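Long-range contact in putative 2,3,4,5-tetrahydropyridine-2-carboxylate N- succinyltransferase (Campylobacter jejuni, PDB 2RIJ), which probably catalyses the transfer of a succinyl group from succinyl-CoA to tetrahydrodipicolinate, a step of lysine biosynthesis by the diaminopimelate pathway: residues A[225-239]-A[243-257]. Residues are numbered along the deposited sequence; the frame is centred on the assembly and turned at random. Where two conformers were deposited one is given.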
ATOM      1  N   LYS A 225      22.041  35.614  -0.714  1.00 19.64           N
ATOM      2  CA  LYS A 225      20.751  34.922  -0.834  1.00 21.36           C
ATOM      3  C   LYS A 225      19.628  35.736  -1.496  1.00 20.55           C
ATOM      4  O   LYS A 225      18.550  35.201  -1.699  1.00 20.73           O
ATOM      5  CB  LYS A 225      20.261  34.461   0.526  1.00 20.65           C
ATOM      6  CG  LYS A 225      21.158  33.465   1.277  1.00 25.40           C
ATOM      7  CD  LYS A 225      21.843  32.467   0.320  1.00 27.26           C
ATOM      8  CE  LYS A 225      22.564  31.320   1.071  1.00 34.68           C
ATOM      9  NZ  LYS A 225      21.529  30.348   1.545  1.00 33.58           N
ATOM     10  N   VAL A 226      19.888  37.002  -1.791  1.00 20.04           N
ATOM     11  CA  VAL A 226      18.927  37.872  -2.497  1.00 20.09           C
ATOM     12  C   VAL A 226      19.597  38.535  -3.681  1.00 19.57           C
ATOM     13  O   VAL A 226      20.427  39.449  -3.540  1.00 21.57           O
ATOM     14  CB  VAL A 226      18.263  38.890  -1.550  1.00 18.50           C
ATOM     15  CG1 VAL A 226      17.134  39.690  -2.282  1.00 16.32           C
ATOM     16  CG2 VAL A 226      17.699  38.190  -0.303  1.00 20.07           C
ATOM     17  N   ARG A 227      19.229  38.072  -4.870  1.00 21.78           N
ATOM     18  CA  ARG A 227      19.733  38.661  -6.088  1.00 21.38           C
ATOM     19  C   ARG A 227      19.085  40.020  -6.374  1.00 20.64           C
ATOM     20  O   ARG A 227      17.920  40.277  -6.019  1.00 23.15           O
ATOM     21  CB  ARG A 227      19.510  37.697  -7.229  1.00 21.65           C
ATOM     22  CG  ARG A 227      20.599  37.684  -8.287  1.00 23.22           C
ATOM     23  CD  ARG A 227      20.233  36.605  -9.272  1.00 27.34           C
ATOM     24  NE  ARG A 227      21.326  36.237 -10.164  1.00 22.43           N
ATOM     25  CZ  ARG A 227      21.218  35.366 -11.142  1.00 28.72           C
ATOM     26  NH1 ARG A 227      20.070  34.785 -11.351  1.00 25.06           N
ATOM     27  NH2 ARG A 227      22.249  35.060 -11.912  1.00 24.39           N
HETATM   28  N   MSE A 228      19.855  40.912  -6.995  1.00 20.79           N
HETATM   29  CA  MSE A 228      19.269  42.150  -7.529  1.00 20.24           C
HETATM   30  C   MSE A 228      18.112  41.847  -8.511  1.00 20.08           C
HETATM   31  O   MSE A 228      18.191  40.919  -9.304  1.00 20.09           O
HETATM   32  CB  MSE A 228      20.373  43.014  -8.161  1.00 23.02           C
HETATM   33  CG  MSE A 228      19.919  44.385  -8.654  1.00 21.57           C
HETATM   34 SE   MSE A 228      19.026  45.394  -7.254  0.75 26.79          SE
HETATM   35  CE  MSE A 228      18.746  47.026  -8.336  1.00 20.96           C
ATOM     36  N   GLY A 229      17.024  42.618  -8.408  1.00 20.75           N
ATOM     37  CA  GLY A 229      15.774  42.317  -9.068  1.00 22.92           C
ATOM     38  C   GLY A 229      14.722  41.562  -8.234  1.00 18.10           C
ATOM     39  O   GLY A 229      13.612  41.407  -8.692  1.00 21.09           O
ATOM     40  N   ALA A 230      15.106  41.026  -7.067  1.00 19.18           N
ATOM     41  CA  ALA A 230      14.181  40.457  -6.116  1.00 19.73           C
ATOM     42  C   ALA A 230      13.292  41.582  -5.562  1.00 20.53           C
ATOM     43  O   ALA A 230      13.695  42.754  -5.485  1.00 20.88           O
ATOM     44  CB  ALA A 230      14.942  39.693  -4.962  1.00 17.01           C
ATOM     45  N   SER A 231      12.085  41.205  -5.165  1.00 20.42           N
ATOM     46  CA  SER A 231      11.120  42.124  -4.580  1.00 18.84           C
ATOM     47  C   SER A 231      10.620  41.569  -3.246  1.00 21.44           C
ATOM     48  O   SER A 231       9.942  40.547  -3.207  1.00 24.95           O
ATOM     49  CB  SER A 231       9.978  42.347  -5.555  1.00 22.54           C
ATOM     50  OG  SER A 231       9.035  43.248  -5.031  1.00 23.80           O
ATOM     51  N   LEU A 232      11.007  42.214  -2.162  1.00 22.06           N
ATOM     52  CA  LEU A 232      10.637  41.794  -0.817  1.00 22.78           C
ATOM     53  C   LEU A 232       9.685  42.803  -0.170  1.00 22.05           C
ATOM     54  O   LEU A 232      10.062  43.943   0.070  1.00 22.31           O
ATOM     55  CB  LEU A 232      11.895  41.644   0.017  1.00 23.58           C
ATOM     56  CG  LEU A 232      13.049  40.792  -0.561  1.00 24.77           C
ATOM     57  CD1 LEU A 232      14.156  40.719   0.523  1.00 25.78           C
ATOM     58  CD2 LEU A 232      12.570  39.375  -1.026  1.00 23.44           C
ATOM     59  N   ALA A 233       8.457  42.381   0.110  1.00 19.75           N
ATOM     60  CA  ALA A 233       7.488  43.233   0.808  1.00 21.25           C
ATOM     61  C   ALA A 233       8.008  43.533   2.195  1.00 22.58           C
ATOM     62  O   ALA A 233       8.723  42.710   2.796  1.00 20.71           O
ATOM     63  CB  ALA A 233       6.085  42.587   0.862  1.00 16.97           C
ATOM     64  N   ALA A 234       7.683  44.725   2.676  1.00 22.23           N
ATOM     65  CA  ALA A 234       8.073  45.199   4.022  1.00 22.64           C
ATOM     66  C   ALA A 234       7.702  44.140   5.063  1.00 23.83           C
ATOM     67  O   ALA A 234       6.598  43.579   5.045  1.00 23.56           O
ATOM     68  CB  ALA A 234       7.410  46.595   4.346  1.00 22.91           C
ATOM     69  N   GLY A 235       8.651  43.835   5.942  1.00 22.17           N
ATOM     70  CA  GLY A 235       8.403  42.883   6.974  1.00 20.89           C
ATOM     71  C   GLY A 235       8.906  41.496   6.635  1.00 20.00           C
ATOM     72  O   GLY A 235       8.853  40.621   7.473  1.00 21.65           O
ATOM     73  N   THR A 236       9.377  41.264   5.399  1.00 21.03           N
ATOM     74  CA  THR A 236       9.941  39.943   5.070  1.00 20.36           C
ATOM     75  C   THR A 236      11.273  39.671   5.784  1.00 21.45           C
ATOM     76  O   THR A 236      12.067  40.596   5.976  1.00 20.70           O
ATOM     77  CB  THR A 236      10.117  39.885   3.533  1.00 22.44           C
ATOM     78  OG1 THR A 236       8.806  39.980   2.933  1.00 20.58           O
ATOM     79  CG2 THR A 236      10.838  38.585   3.025  1.00 20.94           C
ATOM     80  N   THR A 237      11.517  38.407   6.147  1.00 21.83           N
ATOM     81  CA  THR A 237      12.794  37.904   6.674  1.00 20.26           C
ATOM     82  C   THR A 237      13.332  36.822   5.750  1.00 19.58           C
ATOM     83  O   THR A 237      12.645  35.829   5.444  1.00 16.96           O
ATOM     84  CB  THR A 237      12.640  37.327   8.097  1.00 22.98           C
ATOM     85  OG1 THR A 237      12.049  38.318   8.948  1.00 22.27           O
ATOM     86  CG2 THR A 237      13.968  36.863   8.701  1.00 21.61           C
ATOM     87  N   ILE A 238      14.547  37.015   5.286  1.00 20.70           N
ATOM     88  CA  ILE A 238      15.299  35.967   4.570  1.00 19.83           C
ATOM     89  C   ILE A 238      16.382  35.405   5.490  1.00 19.46           C
ATOM     90  O   ILE A 238      17.389  36.073   5.826  1.00 19.88           O
ATOM     91  CB  ILE A 238      15.966  36.471   3.281  1.00 21.21           C
ATOM     92  CG1 ILE A 238      14.976  37.358   2.451  1.00 22.45           C
ATOM     93  CG2 ILE A 238      16.519  35.302   2.451  1.00 20.17           C
ATOM     94  CD1 ILE A 238      13.686  36.591   2.034  1.00 22.49           C
HETATM   95  N   MSE A 239      16.208  34.159   5.854  1.00 18.68           N
HETATM   96  CA  MSE A 239      17.170  33.448   6.743  1.00 21.46           C
HETATM   97  C   MSE A 239      18.271  32.936   5.843  1.00 20.16           C
HETATM   98  O   MSE A 239      18.056  32.793   4.643  1.00 27.15           O
HETATM   99  CB  MSE A 239      16.526  32.307   7.497  1.00 19.98           C
HETATM  100  CG  MSE A 239      15.445  32.729   8.462  1.00 25.92           C
HETATM  101 SE   MSE A 239      16.040  33.930   9.853  0.75 29.35          SE
HETATM  102  CE  MSE A 239      17.278  32.727  10.924  1.00 21.64           C
ATOM    103  N   SER A 243      18.164  29.332   1.868  1.00 20.24           N
ATOM    104  CA  SER A 243      17.225  30.180   1.173  0.50 21.86           C
ATOM    105  C   SER A 243      17.778  30.750  -0.110  1.00 20.59           C
ATOM    106  O   SER A 243      18.985  30.771  -0.352  1.00 21.48           O
ATOM    107  CB  SER A 243      16.826  31.364   2.048  0.50 18.56           C
ATOM    108  OG  SER A 243      16.555  30.967   3.382  0.50 21.56           O
ATOM    109  N   TYR A 244      16.886  31.304  -0.901  1.00 20.43           N
ATOM    110  CA  TYR A 244      17.283  32.099  -2.033  1.00 20.25           C
ATOM    111  C   TYR A 244      16.061  32.882  -2.519  1.00 19.58           C
ATOM    112  O   TYR A 244      14.959  32.382  -2.460  1.00 19.25           O
ATOM    113  CB  TYR A 244      17.820  31.265  -3.187  1.00 22.08           C
ATOM    114  CG  TYR A 244      18.603  32.091  -4.207  1.00 20.26           C
ATOM    115  CD1 TYR A 244      19.725  32.791  -3.821  1.00 18.97           C
ATOM    116  CD2 TYR A 244      18.205  32.189  -5.542  1.00 23.13           C
ATOM    117  CE1 TYR A 244      20.421  33.572  -4.682  1.00 23.60           C
ATOM    118  CE2 TYR A 244      18.940  32.959  -6.448  1.00 22.20           C
ATOM    119  CZ  TYR A 244      20.034  33.642  -6.018  1.00 24.96           C
ATOM    120  OH  TYR A 244      20.769  34.398  -6.884  1.00 22.21           O
ATOM    121  N   VAL A 245      16.285  34.112  -2.955  1.00 17.34           N
ATOM    122  CA  VAL A 245      15.298  34.871  -3.766  1.00 17.98           C
ATOM    123  C   VAL A 245      16.008  35.364  -5.032  1.00 19.84           C
ATOM    124  O   VAL A 245      16.954  36.194  -5.000  1.00 17.92           O
ATOM    125  CB  VAL A 245      14.676  35.997  -3.034  1.00 18.20           C
ATOM    126  CG1 VAL A 245      13.471  36.574  -3.838  1.00 16.51           C
ATOM    127  CG2 VAL A 245      14.257  35.548  -1.563  1.00 21.38           C
ATOM    128  N   ASN A 246      15.559  34.834  -6.151  1.00 21.11           N
ATOM    129  CA  ASN A 246      16.124  35.180  -7.435  1.00 21.54           C
ATOM    130  C   ASN A 246      15.498  36.491  -7.972  1.00 22.27           C
ATOM    131  O   ASN A 246      14.586  37.110  -7.360  1.00 21.99           O
ATOM    132  CB  ASN A 246      15.890  34.016  -8.395  1.00 19.35           C
ATOM    133  CG  ASN A 246      16.958  33.892  -9.489  1.00 24.15           C
ATOM    134  OD1 ASN A 246      17.626  34.841  -9.828  1.00 26.78           O
ATOM    135  ND2 ASN A 246      17.155  32.676  -9.984  1.00 24.13           N
ATOM    136  N   PHE A 247      16.020  36.971  -9.089  1.00 23.24           N
ATOM    137  CA  PHE A 247      15.449  38.171  -9.685  1.00 24.19           C
ATOM    138  C   PHE A 247      14.045  37.898 -10.205  1.00 21.59           C
ATOM    139  O   PHE A 247      13.701  36.731 -10.544  1.00 21.28           O
ATOM    140  CB  PHE A 247      16.356  38.732 -10.788  1.00 25.14           C
ATOM    141  CG  PHE A 247      16.295  37.991 -12.054  1.00 23.80           C
ATOM    142  CD1 PHE A 247      17.146  36.956 -12.287  1.00 27.46           C
ATOM    143  CD2 PHE A 247      15.398  38.359 -13.041  1.00 31.68           C
ATOM    144  CE1 PHE A 247      17.115  36.274 -13.485  1.00 30.93           C
ATOM    145  CE2 PHE A 247      15.374  37.695 -14.251  1.00 35.32           C
ATOM    146  CZ  PHE A 247      16.213  36.645 -14.458  1.00 31.74           C
ATOM    147  N   ASN A 248      13.226  38.958 -10.219  1.00 23.27           N
ATOM    148  CA  ASN A 248      11.800  38.876 -10.590  1.00 23.79           C
ATOM    149  C   ASN A 248      11.067  37.775  -9.763  1.00 25.47           C
ATOM    150  O   ASN A 248      10.210  37.052 -10.279  1.00 23.05           O
ATOM    151  CB  ASN A 248      11.699  38.595 -12.099  1.00 24.64           C
ATOM    152  CG  ASN A 248      10.355  38.910 -12.670  1.00 27.32           C
ATOM    153  OD1 ASN A 248       9.684  39.883 -12.279  1.00 23.23           O
ATOM    154  ND2 ASN A 248       9.934  38.072 -13.621  1.00 25.29           N
ATOM    155  N   ALA A 249      11.421  37.688  -8.479  1.00 22.38           N
ATOM    156  CA  ALA A 249      10.811  36.794  -7.517  1.00 21.12           C
ATOM    157  C   ALA A 249      10.701  37.517  -6.196  1.00 21.66           C
ATOM    158  O   ALA A 249      11.446  38.461  -5.932  1.00 20.81           O
ATOM    159  CB  ALA A 249      11.666  35.488  -7.311  1.00 17.33           C
ATOM    160  N   GLY A 250       9.789  37.059  -5.357  1.00 21.83           N
ATOM    161  CA  GLY A 250       9.735  37.504  -3.977  1.00 22.38           C
ATOM    162  C   GLY A 250       8.391  37.359  -3.307  1.00 22.63           C
ATOM    163  O   GLY A 250       7.659  36.385  -3.533  1.00 21.11           O
ATOM    164  N   THR A 251       8.086  38.352  -2.475  1.00 21.68           N
ATOM    165  CA  THR A 251       7.007  38.286  -1.523  1.00 19.96           C
ATOM    166  C   THR A 251       6.125  39.510  -1.736  1.00 20.80           C
ATOM    167  O   THR A 251       6.619  40.594  -2.039  1.00 22.70           O
ATOM    168  CB  THR A 251       7.502  38.246  -0.051  1.00 17.07           C
ATOM    169  OG1 THR A 251       8.219  39.445   0.284  1.00 20.38           O
ATOM    170  CG2 THR A 251       8.424  37.014   0.174  1.00 21.83           C
ATOM    171  N   THR A 252       4.847  39.331  -1.559  1.00 23.16           N
ATOM    172  CA  THR A 252       3.915  40.460  -1.639  1.00 22.78           C
ATOM    173  C   THR A 252       3.331  40.872  -0.293  1.00 23.89           C
ATOM    174  O   THR A 252       2.524  41.788  -0.229  1.00 22.75           O
ATOM    175  CB  THR A 252       2.815  40.212  -2.664  1.00 24.97           C
ATOM    176  OG1 THR A 252       2.067  39.050  -2.300  1.00 25.46           O
ATOM    177  CG2 THR A 252       3.427  40.040  -4.090  1.00 24.76           C
ATOM    178  N   GLY A 253       3.791  40.267   0.779  1.00 22.78           N
ATOM    179  CA  GLY A 253       3.496  40.738   2.114  1.00 22.23           C
ATOM    180  C   GLY A 253       4.563  40.186   2.995  1.00 23.40           C
ATOM    181  O   GLY A 253       5.425  39.416   2.539  1.00 24.30           O
ATOM    182  N   ALA A 254       4.522  40.519   4.265  1.00 22.94           N
ATOM    183  CA  ALA A 254       5.546  40.015   5.196  1.00 22.33           C
ATOM    184  C   ALA A 254       5.493  38.492   5.276  1.00 24.99           C
ATOM    185  O   ALA A 254       4.447  37.946   5.610  1.00 25.92           O
ATOM    186  CB  ALA A 254       5.331  40.628   6.599  1.00 22.01           C
ATOM    187  N   CYS A 255       6.625  37.825   4.992  1.00 23.77           N
ATOM    188  CA  CYS A 255       6.780  36.377   5.028  1.00 23.11           C
ATOM    189  C   CYS A 255       8.095  36.020   5.692  1.00 22.12           C
ATOM    190  O   CYS A 255       9.079  36.746   5.564  1.00 22.72           O
ATOM    191  CB  CYS A 255       6.905  35.819   3.622  1.00 24.50           C
ATOM    192  SG  CYS A 255       5.410  35.962   2.660  1.00 28.62           S
HETATM  193  N   MSE A 256       8.109  34.875   6.328  1.00 21.96           N
HETATM  194  CA  MSE A 256       9.350  34.233   6.806  1.00 21.36           C
HETATM  195  C   MSE A 256       9.866  33.310   5.703  1.00 20.86           C
HETATM  196  O   MSE A 256       9.183  32.372   5.320  1.00 22.16           O
HETATM  197  CB  MSE A 256       9.051  33.412   8.035  1.00 21.72           C
HETATM  198  CG  MSE A 256      10.228  32.554   8.507  1.00 23.10           C
HETATM  199 SE   MSE A 256      11.821  33.664   8.936  0.75 31.95          SE
HETATM  200  CE  MSE A 256      10.963  34.861  10.249  1.00 23.91           C
ATOM    201  N   VAL A 257      11.050  33.581   5.179  1.00 21.79           N
ATOM    202  CA  VAL A 257      11.589  32.819   4.071  1.00 18.88           C
ATOM    203  C   VAL A 257      12.913  32.116   4.501  1.00 19.45           C
ATOM    204  O   VAL A 257      13.897  32.743   4.847  1.00 19.58           O
ATOM    205  CB  VAL A 257      11.807  33.678   2.835  1.00 21.94           C
ATOM    206  CG1 VAL A 257      12.395  32.823   1.650  1.00 20.35           C
ATOM    207  CG2 VAL A 257      10.517  34.435   2.457  1.00 21.95           C
TER
HETATM  208  O   HOH W   1       6.549  42.354  -3.995  1.00 29.18           O
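Thr237 and Met256, Ser231 and Gly250, and Val226 and Val245 pair across two successive coils of a left-handed parallel beta-helix, the fold of hexapeptide-repeat acyltransferases, and illustrate how such a coil is copied onto the next. Backbone bonds join all three sides: Val245 N to Lys225 O, Thr251 N to Ser231 O and Val257 N to Thr237 O. At the corners type II turns run from Arg227 to Ala230 and from Ala233 to Thr236, with Gly229 and Gly235 at positive phi.

Apolar contacts fill the interior. The CD1 methyl of Ile238 lies 3.6 Å from Val257 CB and also meets Val245 CG2, the Ile238 and Val245 side chains crossing at about a right angle. Val245 turns its CG1 methyl, which lies opposite the backbone N (chi1 -169°), onto Ala230 CB and Leu232 CD2.

Side-chain hydrogen bonds reinforce two corners. At the corner of Ala233 to Thr236, Thr251 and Thr236 meet hydroxyl to hydroxyl, 2.8 Å between their OG1 atoms; Thr251 OG1 donates there and accepts from Ala233 N, while Thr236 OG1 in turn donates to Ala233 O. At the corner begun by Arg227, its NH1 meets Asn246 OD1 at 2.9 Å, in the guanidinium plane and on a carbonyl lone pair. That oxygen also accepts from Phe247 N, which restrains the amide's rotation. A water donates to both Ser231 OG and Thr251 O.

Met239 lies near Glu258, the predicted acyl-anhydride residue, and packs on Tyr244 of a third subunit; Lys225 NZ, bound to Ser243 O and Pro240 O, also reaches Gly241 O of a second subunit. Arg227 NH2 forms a salt bridge with Asp203, helix 138-149 touches Met228 and Asn248, and strands 219-220 and 266-267 continue the packing beyond the two coils.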